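Local coordinates for BRAMP domain protein (PDB 5MLD), which catalyses the replacement of the C-8 methyl group of riboflavin-5'-phosphate by an amino group, a step in the biosynthesis of the antibiotic roseoflavin, at the interface of chains A and B. Sequence-based numbering; all coordinates share one arbitrary frame. Chains: chain A/B, BRAMP domain protein.

The interface of chains A and B. Residues chain A 219, 222-223; chain B 27, 183, 186-187, 190.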
loop_
_atom_site.group_PDB
_atom_site.type_symbol
_atom_site.label_atom_id
_atom_site.label_comp_id
_atom_site.label_asym_id
_atom_site.label_seq_id
_atom_site.Cartn_x
_atom_site.Cartn_y
_atom_site.Cartn_z
ATOM N N ALA A 219 -20.565 23.152 1.459
ATOM C CA ALA A 219 -19.561 22.774 2.446
ATOM C C ALA A 219 -18.953 23.999 3.123
ATOM O O ALA A 219 -18.666 23.966 4.325
ATOM C CB ALA A 219 -18.461 21.928 1.793
ATOM N N GLU A 222 -21.128 25.360 5.920
ATOM C CA GLU A 222 -21.245 24.552 7.129
ATOM C C GLU A 222 -19.905 24.302 7.805
ATOM O O GLU A 222 -19.840 23.486 8.729
ATOM C CB GLU A 222 -21.932 23.214 6.818
ATOM C CG GLU A 222 -21.028 22.173 6.154
ATOM C CD GLU A 222 -21.811 21.022 5.522
ATOM O OE1 GLU A 222 -22.912 20.695 6.014
ATOM O OE2 GLU A 222 -21.328 20.458 4.510
ATOM N N SER A 223 -18.838 24.996 7.402
ATOM C CA SER A 223 -17.499 24.711 7.912
ATOM C C SER A 223 -16.801 25.982 8.388
ATOM O O SER A 223 -17.237 27.104 8.114
ATOM C CB SER A 223 -16.637 24.025 6.842
ATOM O OG SER A 223 -17.332 22.937 6.246
ATOM N N LYS B 27 -23.087 13.057 8.680
ATOM C CA LYS B 27 -23.203 13.991 7.562
ATOM C C LYS B 27 -23.780 13.308 6.331
ATOM O O LYS B 27 -24.580 13.899 5.593
ATOM C CB LYS B 27 -21.833 14.586 7.228
ATOM C CG LYS B 27 -21.161 15.348 8.352
ATOM C CD LYS B 27 -21.756 16.727 8.507
ATOM C CE LYS B 27 -20.791 17.623 9.252
ATOM N NZ LYS B 27 -21.428 18.928 9.570
ATOM N N PHE B 183 -13.807 21.857 6.349
ATOM C CA PHE B 183 -14.298 22.119 4.995
ATOM C C PHE B 183 -13.961 20.986 4.032
ATOM O O PHE B 183 -14.826 20.519 3.277
ATOM C CB PHE B 183 -13.719 23.444 4.486
ATOM C CG PHE B 183 -13.972 23.706 3.028
ATOM C CD1 PHE B 183 -15.241 24.013 2.568
ATOM C CD2 PHE B 183 -12.931 23.665 2.113
ATOM C CE1 PHE B 183 -15.474 24.259 1.226
ATOM C CE2 PHE B 183 -13.153 23.920 0.778
ATOM C CZ PHE B 183 -14.426 24.208 0.325
ATOM N N ASN B 186 -16.104 17.965 4.602
ATOM C CA ASN B 186 -17.507 18.191 4.265
ATOM C C ASN B 186 -17.727 18.224 2.763
ATOM O O ASN B 186 -18.761 17.755 2.274
ATOM C CB ASN B 186 -18.020 19.490 4.907
ATOM C CG ASN B 186 -18.340 19.316 6.378
ATOM O OD1 ASN B 186 -18.731 18.232 6.803
ATOM N ND2 ASN B 186 -18.170 20.380 7.166
ATOM N N LYS B 187 -16.785 18.786 2.005
ATOM C CA LYS B 187 -17.007 18.816 0.567
ATOM C C LYS B 187 -16.801 17.430 -0.042
ATOM O O LYS B 187 -17.574 17.024 -0.911
ATOM C CB LYS B 187 -16.140 19.895 -0.111
ATOM C CG LYS B 187 -14.778 19.492 -0.631
ATOM C CD LYS B 187 -14.147 20.655 -1.427
ATOM C CE LYS B 187 -12.681 20.401 -1.748
ATOM N NZ LYS B 187 -11.937 21.668 -2.039
ATOM N N ARG B 190 -19.857 15.397 0.377
ATOM C CA ARG B 190 -20.912 15.772 -0.567
ATOM C C ARG B 190 -20.631 15.249 -1.971
ATOM O O ARG B 190 -21.554 14.768 -2.650
ATOM C CB ARG B 190 -21.097 17.294 -0.594
ATOM C CG ARG B 190 -21.762 17.834 0.674
ATOM C CD ARG B 190 -21.908 19.347 0.671
ATOM N NE ARG B 190 -22.629 19.783 1.866
ATOM C CZ ARG B 190 -23.951 19.859 1.943
ATOM N NH1 ARG B 190 -24.691 19.533 0.899
ATOM N NH2 ARG B 190 -24.529 20.262 3.068
HETATM O O HOH W 1 -23.378 19.763 8.278
#
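A:Glu222 and B:Arg190 form a salt bridge in the two-fold interface between two subunits of this flavodoxin-like homotetramer, a member of the SsuE family. The segment of chain A that ends helix 212-220 and runs on towards strand 226-230 lies against helix 183-205 of chain B. B:Arg190 NE donates to the carboxylate oxygen A:Glu222 OE2 at 3.0 Å, nearly straight at 169°. The acceptor lies in the guanidinium plane, but the donor reaches the syn side of OE2 34° out of the carboxylate plane, so the two flat groups meet twisted rather than as a level pair. The second link, B:Arg190 NH2 to A:Glu222 OE1 at 3.4 Å, is weak.

One turn earlier on the same helix, the amide B:Asn186 ND2 donates to the hydroxyl A:Ser223 OG at 2.8 Å, within the plane of its amide. That hydroxyl in turn donates to the carbonyl A:Ala219 O at 2.6 Å, a short bond that ties the post-helix segment back to its helix. A:Ser223 OG stands beside its own backbone N (chi1 -49°), where it accepts from the amide and donates to the carbonyl. A:Glu222 CG passes 3.5 Å from B:Asn186 ND2, laying the acid's stem against the amide.

Beside these polar bonds, the methyl A:Ala219 CB packs on the chain B helix, 3.6 Å from the backbone B:Lys187 N and against B:Lys187 CB. The ring edge of B:Phe183, at CD1 and CE1, faces the backbone carbonyl carbon A:Ala219 C, which lies in the plane of the ring. Farther out, B:Lys27 NZ on helix 20-34 reaches A:Glu222 OE1 through a water; if charged, it and B:Arg190 would probably favour the ionised carboxylate.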